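Local coordinates for peptidoglycan synthetase penicillin-binding protein 3 (Bifidobacterium adolescentis, PDB 4YE5) that probably binds penicillin and is thought to act as a transpeptidase in the cross-linking of cell-wall peptidoglycan, at residues Glu544-Met547 with Gln548-Val552; Asp391-Thr394 with Arg395-Leu399; Gly196-Ile199 with Pro200-Thr204. All coordinates share one frame; numbering follows the deposited sequence.

All three contacts are local, formed where a helix or a strand begins or ends, and they lie far apart in an elongated chain. Contact 1 ends helix 535-549, and contact 2 caps the start of the short helix 394-397. Their centres are about 41 Å apart, with nearest atoms about 27 Å apart. Contact 3 is a turn leading into strand 202-207 in the region assigned to the dimerisation family; its centre is about 67 Å from that of contact 1 and about 78 Å from that of contact 2, on the opposite side of the chain's centre from both. A bound glycerol, probably from the crystallisation liquor, lies about 3 Å from the Tyr550 side chain of contact 1.

Contact 1: residues Glu544-Met547 with Gln548-Val552; sequences EFLM and QKYEV
Phe545 with Lys549, Leu546 with Tyr550 and Met547 with Val552 are the side-chain pairs of a helix C-terminus, the last turn of helix 535-549 and the loop that follows it. Backbone bonds such as Lys549 N to Phe545 O (2.8 Å) hold the turn together. The aliphatic part of Lys549 runs alongside Phe545, with its CD 3.9 Å from ring atom CE2 of Phe545, while its CG sits 4.1 Å above the centre of the Tyr550 ring plane. Leu546 meets that tyrosine at the edge, its CD2 lying in the ring plane 3.8 Å from CE2 of Tyr550. The helix ends in a Schellman motif: Glu551 has a positive phi (52°), which turns the chain so that Val552 N reaches Met547 O, in the carbonyl plane, at 3.0 Å; the accompanying bond from Glu551 N to Gln548 O is weak. Met547, a selenomethionine, supplies the apolar pair across this turn. Its chain is bent at chi2 (-66°) and again at chi3, bringing SE to 3.7 Å from Val552 CB. Toward the rest of the fold, the side chains of Leu546 and Met547 touch Phe517 of strand 517-524, and Phe545 stacks on Tyr226 of helix 221-238.

Contact 2: residues Asp391-Thr394 with Arg395-Leu399; sequences DRRT and RNTVL
Asp391 touches the following helix through its carbonyl oxygen, which receives Arg395 N at 3.1 Å almost along the C=O axis. Its side chain caps the same turn. With chi1 at 63° the carboxylate folds back over the chain, and OD1 takes two amides, Arg393 N at 2.8 Å and Thr394 N at 3.0 Å. In the reverse direction, Thr394 OG1 accepts from Asp391 N, and the reciprocal pair makes a capping box that satisfies amides of the first helical turn.

Arg392 follows, its chain bent at chi2 and chi3 so that the guanidinium lies flat against Arg395. The two planes differ by only 4°, with centres 4.3 Å apart, and Arg395 CD sits 3.4 Å above the plane of the Arg392 guanidinium, over its centre. The two like charges thus form an offset (parallel-displaced) stack; a salt bridge from Arg392 NE to Glu318 probably eases the cost, and Arg395 NE is bonded to Asn356.

The carbonyl of Arg393 is shared between Thr397 N, which comes in the carbonyl plane, and Asn396 N, which sits 50° out of it. The Arg393 side chain leaves in extended form, its CG 4.1 Å from Thr397 CG2. Thr394 O accepts from Val398 N and also from a water, at 2.8 Å; the same water accepts from Thr397 OG1 (3.1 Å), tying the threonine hydroxyl to the backbone one turn back.

Strand 320-323 lies beside this cap, with Arg393 bonded to Gln320 and to the carbonyl of Thr321, and Asn396 ND2 to Tyr322. Helix 356-365 also adjoins it: Arg359 bonds to Arg395 O and Asn396 OD1, and Ile363 packs against Val398.

Contact 3: residues Gly196-Ile199 with Pro200-Thr204; sequences GVEI and PGTMT
Glu198 and Ile199 meet Thr202 around a type II beta turn, Ile199 to Thr202, which overlaps a G1 beta bulge in which Gly201 and Thr202 sit together opposite the single residue Gln191 of the partner strand. Gly201, with a phi of 96°, serves as third residue of the turn and first of the bulge. The turn brings the chain into strand 202-207, which pairs antiparallel with strand 186-191, so the contact lies at the surface end of a hairpin in the region of the dimerisation family.

The side chain of Glu198 can be followed outward from CB, which points toward the segment Pro200-Thr204. Its CB faces the Thr202 side chain, 3.8 Å from Thr202 OG1. The next atom, CG, comes 3.9 Å from the methyl CG2 of Thr204, whose hydroxyl is bonded instead to the side chain of Gln191. A bend at chi2 (-71°) then turns the carboxylate back beside Thr202, the two side chains crossing at about a right angle, and OE2 comes within 3.8 Å of Thr202 CG2. At the tip OE2 also accepts a hydrogen bond from a water at 2.8 Å. That water in turn accepts from Ile199 N at 3.0 Å, so the acid is linked to the backbone of the next residue.

Thr202 closes the turn with two bonds to one acceptor. Its N reaches Ile199 O at 3.1 Å, the usual turn bond, and its OG1 donates to the same oxygen; both approach from one face of the carbonyl plane. Thr202 OG1 stands beside its own backbone N, chi1 -57°, which lets both donors converge. The hydroxyl bond is the shorter, with Thr202 OG1 only 2.6 Å from Ile199 O.

Contact 1: residues Glu544-Met547 with Gln548-Val552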
loop_
_atom_site.group_PDB
_atom_site.type_symbol
_atom_site.label_atom_id
_atom_site.label_comp_id
_atom_site.label_asym_id
_atom_site.label_seq_id
_atom_site.Cartn_x
_atom_site.Cartn_y
_atom_site.Cartn_z
ATOM N N GLU A 544 -5.806 -21.440 -4.759
ATOM C CA GLU A 544 -6.628 -21.993 -5.833
ATOM C C GLU A 544 -6.981 -20.950 -6.897
ATOM O O GLU A 544 -6.874 -21.203 -8.088
ATOM C CB GLU A 544 -7.927 -22.588 -5.279
ATOM C CG GLU A 544 -8.846 -23.105 -6.383
ATOM C CD GLU A 544 -10.246 -23.471 -5.902
ATOM O OE1 GLU A 544 -10.837 -22.742 -5.063
ATOM O OE2 GLU A 544 -10.759 -24.499 -6.376
ATOM N N PHE A 545 -7.423 -19.776 -6.463
ATOM C CA PHE A 545 -7.777 -18.715 -7.413
ATOM C C PHE A 545 -6.570 -18.306 -8.272
ATOM O O PHE A 545 -6.708 -18.110 -9.464
ATOM C CB PHE A 545 -8.321 -17.495 -6.657
ATOM C CG PHE A 545 -8.532 -16.275 -7.525
ATOM C CD1 PHE A 545 -9.651 -16.172 -8.349
ATOM C CD2 PHE A 545 -7.631 -15.227 -7.494
ATOM C CE1 PHE A 545 -9.846 -15.052 -9.150
ATOM C CE2 PHE A 545 -7.821 -14.096 -8.281
ATOM C CZ PHE A 545 -8.929 -14.011 -9.110
ATOM N N LEU A 546 -5.395 -18.167 -7.647
ATOM C CA LEU A 546 -4.186 -17.717 -8.355
ATOM C C LEU A 546 -3.678 -18.698 -9.402
ATOM O O LEU A 546 -3.230 -18.288 -10.470
ATOM C CB LEU A 546 -3.055 -17.428 -7.377
ATOM C CG LEU A 546 -3.206 -16.218 -6.458
ATOM C CD1 LEU A 546 -2.131 -16.264 -5.363
ATOM C CD2 LEU A 546 -3.123 -14.901 -7.257
HETATM N N MSE A 547 -3.728 -19.993 -9.098
HETATM C CA MSE A 547 -3.308 -20.996 -10.074
HETATM C C MSE A 547 -4.244 -20.982 -11.282
HETATM O O MSE A 547 -3.803 -21.175 -12.402
HETATM C CB MSE A 547 -3.271 -22.417 -9.466
HETATM C CG MSE A 547 -2.422 -22.579 -8.228
HETATM SE SE MSE A 547 -0.519 -22.322 -8.550
HETATM C CE MSE A 547 -0.339 -20.501 -7.942
ATOM N N GLN A 548 -5.536 -20.777 -11.050
ATOM C CA GLN A 548 -6.513 -20.727 -12.154
ATOM C C GLN A 548 -6.370 -19.431 -12.948
ATOM O O GLN A 548 -6.347 -19.452 -14.171
ATOM C CB GLN A 548 -7.954 -20.857 -11.616
ATOM C CG GLN A 548 -9.079 -20.404 -12.595
ATOM C CD GLN A 548 -9.595 -21.529 -13.487
ATOM O OE1 GLN A 548 -9.344 -22.707 -13.227
ATOM N NE2 GLN A 548 -10.327 -21.167 -14.544
ATOM N N LYS A 549 -6.269 -18.296 -12.248
ATOM C CA LYS A 549 -6.153 -17.008 -12.932
ATOM C C LYS A 549 -4.927 -16.950 -13.828
ATOM O O LYS A 549 -5.013 -16.526 -14.967
ATOM C CB LYS A 549 -6.101 -15.831 -11.951
ATOM C CG LYS A 549 -5.984 -14.449 -12.648
ATOM C CD LYS A 549 -5.969 -13.314 -11.586
ATOM C CE LYS A 549 -5.557 -11.976 -12.200
ATOM N NZ LYS A 549 -6.509 -11.627 -13.278
ATOM N N TYR A 550 -3.781 -17.362 -13.310
ATOM C CA TYR A 550 -2.551 -17.248 -14.096
ATOM C C TYR A 550 -2.236 -18.513 -14.876
ATOM O O TYR A 550 -1.176 -18.616 -15.503
ATOM C CB TYR A 550 -1.377 -16.820 -13.201
ATOM C CG TYR A 550 -1.603 -15.435 -12.639
ATOM C CD1 TYR A 550 -1.397 -14.300 -13.429
ATOM C CD2 TYR A 550 -2.083 -15.255 -11.349
ATOM C CE1 TYR A 550 -1.632 -13.022 -12.931
ATOM C CE2 TYR A 550 -2.308 -13.975 -10.837
ATOM C CZ TYR A 550 -2.083 -12.866 -11.629
ATOM O OH TYR A 550 -2.315 -11.595 -11.119
ATOM N N GLU A 551 -3.174 -19.463 -14.862
ATOM C CA GLU A 551 -3.026 -20.692 -15.645
ATOM C C GLU A 551 -1.685 -21.365 -15.359
ATOM O O GLU A 551 -0.933 -21.698 -16.276
ATOM C CB GLU A 551 -3.179 -20.391 -17.149
ATOM C CG GLU A 551 -4.492 -19.664 -17.479
ATOM C CD GLU A 551 -4.712 -19.451 -18.974
ATOM O OE1 GLU A 551 -4.495 -18.312 -19.442
ATOM O OE2 GLU A 551 -5.108 -20.415 -19.677
ATOM N N VAL A 552 -1.381 -21.536 -14.077
ATOM C CA VAL A 552 -0.098 -22.106 -13.663
ATOM C C VAL A 552 -0.103 -23.608 -13.967
ATOM O O VAL A 552 -1.055 -24.306 -13.619
ATOM C CB VAL A 552 0.154 -21.848 -12.154
ATOM C CG1 VAL A 552 1.541 -22.374 -11.730
ATOM C CG2 VAL A 552 0.018 -20.329 -11.836
#

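Contact 2: residues Asp391-Thr394 with Arg395-Leu399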
loop_
_atom_site.group_PDB
_atom_site.type_symbol
_atom_site.label_atom_id
_atom_site.label_comp_id
_atom_site.label_asym_id
_atom_site.label_seq_id
_atom_site.Cartn_x
_atom_site.Cartn_y
_atom_site.Cartn_z
ATOM N N ASP A 391 17.467 -12.348 27.890
ATOM C CA ASP A 391 17.770 -13.104 29.102
ATOM C C ASP A 391 17.838 -14.581 28.743
ATOM O O ASP A 391 17.687 -14.937 27.575
ATOM C CB ASP A 391 16.759 -12.826 30.227
ATOM C CG ASP A 391 15.344 -13.242 29.874
ATOM O OD1 ASP A 391 15.150 -14.361 29.354
ATOM O OD2 ASP A 391 14.415 -12.444 30.118
ATOM N N ARG A 392 18.042 -15.436 29.742
ATOM C CA ARG A 392 18.248 -16.862 29.490
ATOM C C ARG A 392 17.050 -17.573 28.858
ATOM O O ARG A 392 17.206 -18.629 28.244
ATOM C CB ARG A 392 18.703 -17.600 30.756
ATOM C CG ARG A 392 20.117 -17.249 31.202
ATOM C CD ARG A 392 21.041 -16.917 30.023
ATOM N NE ARG A 392 21.659 -18.097 29.420
ATOM C CZ ARG A 392 22.591 -18.051 28.468
ATOM N NH1 ARG A 392 23.100 -19.174 27.973
ATOM N NH2 ARG A 392 23.014 -16.880 28.006
ATOM N N ARG A 393 15.860 -17.002 29.002
ATOM C CA ARG A 393 14.683 -17.581 28.359
ATOM C C ARG A 393 14.445 -17.052 26.935
ATOM O O ARG A 393 14.268 -17.827 25.988
ATOM C CB ARG A 393 13.433 -17.387 29.221
ATOM C CG ARG A 393 12.206 -18.059 28.625
ATOM C CD ARG A 393 11.078 -18.279 29.624
ATOM N NE ARG A 393 10.126 -19.242 29.078
ATOM C CZ ARG A 393 10.134 -20.544 29.357
ATOM N NH1 ARG A 393 11.028 -21.040 30.200
ATOM N NH2 ARG A 393 9.237 -21.350 28.800
ATOM N N THR A 394 14.439 -15.733 26.780
ATOM C CA THR A 394 14.124 -15.136 25.485
ATOM C C THR A 394 15.169 -15.481 24.425
ATOM O O THR A 394 14.864 -15.467 23.244
ATOM C CB THR A 394 13.956 -13.604 25.571
ATOM O OG1 THR A 394 15.199 -13.004 25.964
ATOM C CG2 THR A 394 12.863 -13.237 26.590
ATOM N N ARG A 395 16.396 -15.798 24.844
ATOM C CA ARG A 395 17.418 -16.226 23.883
ATOM C C ARG A 395 16.981 -17.527 23.208
ATOM O O ARG A 395 17.421 -17.837 22.103
ATOM C CB ARG A 395 18.791 -16.408 24.557
ATOM C CG ARG A 395 18.886 -17.648 25.438
ATOM C CD ARG A 395 20.289 -17.859 25.995
ATOM N NE ARG A 395 21.301 -18.030 24.950
ATOM C CZ ARG A 395 21.697 -19.206 24.470
ATOM N NH1 ARG A 395 22.631 -19.259 23.525
ATOM N NH2 ARG A 395 21.165 -20.330 24.934
ATOM N N ASN A 396 16.100 -18.276 23.872
ATOM C CA ASN A 396 15.574 -19.529 23.316
ATOM C C ASN A 396 14.233 -19.404 22.598
ATOM O O ASN A 396 14.026 -19.990 21.523
ATOM C CB ASN A 396 15.503 -20.595 24.413
ATOM C CG ASN A 396 16.846 -21.227 24.679
ATOM O OD1 ASN A 396 17.536 -21.642 23.742
ATOM N ND2 ASN A 396 17.249 -21.282 25.952
ATOM N N THR A 397 13.317 -18.630 23.172
ATOM C CA THR A 397 12.015 -18.403 22.532
ATOM C C THR A 397 12.171 -17.729 21.164
ATOM O O THR A 397 11.329 -17.892 20.279
ATOM C CB THR A 397 11.070 -17.547 23.412
ATOM O OG1 THR A 397 11.645 -16.255 23.614
ATOM C CG2 THR A 397 10.837 -18.210 24.784
ATOM N N VAL A 398 13.258 -16.988 20.977
ATOM C CA VAL A 398 13.497 -16.337 19.686
ATOM C C VAL A 398 13.659 -17.390 18.572
ATOM O O VAL A 398 13.420 -17.106 17.396
ATOM C CB VAL A 398 14.732 -15.396 19.745
ATOM C CG1 VAL A 398 16.018 -16.162 19.502
ATOM C CG2 VAL A 398 14.597 -14.270 18.735
ATOM N N LEU A 399 14.044 -18.609 18.953
ATOM C CA LEU A 399 14.196 -19.709 17.995
ATOM C C LEU A 399 12.860 -20.132 17.421
ATOM O O LEU A 399 12.800 -20.657 16.311
ATOM C CB LEU A 399 14.842 -20.936 18.650
ATOM C CG LEU A 399 16.260 -20.798 19.207
ATOM C CD1 LEU A 399 16.700 -22.133 19.818
ATOM C CD2 LEU A 399 17.242 -20.327 18.112
HETATM O O HOH W 1 12.879 -13.921 22.001
#

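Contact 3: residues Gly196-Ile199 with Pro200-Thr204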
loop_
_atom_site.group_PDB
_atom_site.type_symbol
_atom_site.label_atom_id
_atom_site.label_comp_id
_atom_site.label_asym_id
_atom_site.label_seq_id
_atom_site.Cartn_x
_atom_site.Cartn_y
_atom_site.Cartn_z
ATOM N N GLY A 196 2.402 53.140 -15.133
ATOM C CA GLY A 196 2.970 53.937 -16.204
ATOM C C GLY A 196 3.882 53.168 -17.160
ATOM O O GLY A 196 4.318 53.744 -18.163
ATOM N N VAL A 197 4.189 51.894 -16.876
ATOM C CA VAL A 197 4.995 51.116 -17.834
ATOM C C VAL A 197 4.261 49.963 -18.550
ATOM O O VAL A 197 4.774 49.421 -19.530
ATOM C CB VAL A 197 6.332 50.600 -17.245
ATOM C CG1 VAL A 197 7.191 51.773 -16.723
ATOM C CG2 VAL A 197 6.077 49.593 -16.181
ATOM N N GLU A 198 3.102 49.563 -18.040
ATOM C CA GLU A 198 2.218 48.643 -18.751
ATOM C C GLU A 198 0.800 49.159 -18.554
ATOM O O GLU A 198 0.529 49.829 -17.571
ATOM C CB GLU A 198 2.313 47.206 -18.215
ATOM C CG GLU A 198 3.724 46.611 -18.205
ATOM C CD GLU A 198 4.262 46.281 -19.605
ATOM O OE1 GLU A 198 5.464 45.975 -19.719
ATOM O OE2 GLU A 198 3.495 46.326 -20.589
ATOM N N ILE A 199 -0.100 48.864 -19.479
ATOM C CA ILE A 199 -1.478 49.282 -19.293
ATOM C C ILE A 199 -2.143 48.361 -18.258
ATOM O O ILE A 199 -1.703 47.222 -18.070
ATOM C CB ILE A 199 -2.266 49.299 -20.628
ATOM C CG1 ILE A 199 -2.428 47.877 -21.189
ATOM C CG2 ILE A 199 -1.587 50.225 -21.647
ATOM C CD1 ILE A 199 -3.433 47.794 -22.351
ATOM N N PRO A 200 -3.186 48.864 -17.571
ATOM C CA PRO A 200 -3.926 48.060 -16.583
ATOM C C PRO A 200 -4.395 46.750 -17.198
ATOM O O PRO A 200 -4.895 46.755 -18.325
ATOM C CB PRO A 200 -5.143 48.954 -16.253
ATOM C CG PRO A 200 -4.670 50.330 -16.509
ATOM C CD PRO A 200 -3.736 50.227 -17.691
ATOM N N GLY A 201 -4.232 45.641 -16.487
ATOM C CA GLY A 201 -4.687 44.357 -16.989
ATOM C C GLY A 201 -3.585 43.545 -17.673
ATOM O O GLY A 201 -3.769 42.357 -17.975
ATOM N N THR A 202 -2.436 44.164 -17.920
ATOM C CA THR A 202 -1.343 43.464 -18.602
ATOM C C THR A 202 -0.772 42.303 -17.777
ATOM O O THR A 202 -0.391 42.479 -16.622
ATOM C CB THR A 202 -0.196 44.418 -18.937
ATOM O OG1 THR A 202 -0.692 45.504 -19.745
ATOM C CG2 THR A 202 0.932 43.659 -19.678
HETATM N N MSE A 203 -0.706 41.122 -18.380
HETATM C CA MSE A 203 -0.037 39.993 -17.734
HETATM C C MSE A 203 1.481 40.091 -17.948
HETATM O O MSE A 203 1.959 39.923 -19.068
HETATM C CB MSE A 203 -0.568 38.671 -18.290
HETATM C CG MSE A 203 -0.122 37.471 -17.464
HETATM SE SE MSE A 203 -0.540 35.753 -18.305
HETATM C CE MSE A 203 -2.293 36.112 -19.048
ATOM N N THR A 204 2.244 40.363 -16.892
ATOM C CA THR A 204 3.685 40.596 -17.076
ATOM C C THR A 204 4.560 39.376 -16.861
ATOM O O THR A 204 5.723 39.355 -17.266
ATOM C CB THR A 204 4.192 41.705 -16.176
ATOM O OG1 THR A 204 3.763 41.442 -14.835
ATOM C CG2 THR A 204 3.636 43.037 -16.653
HETATM O O HOH W 2 1.231 47.437 -21.706
#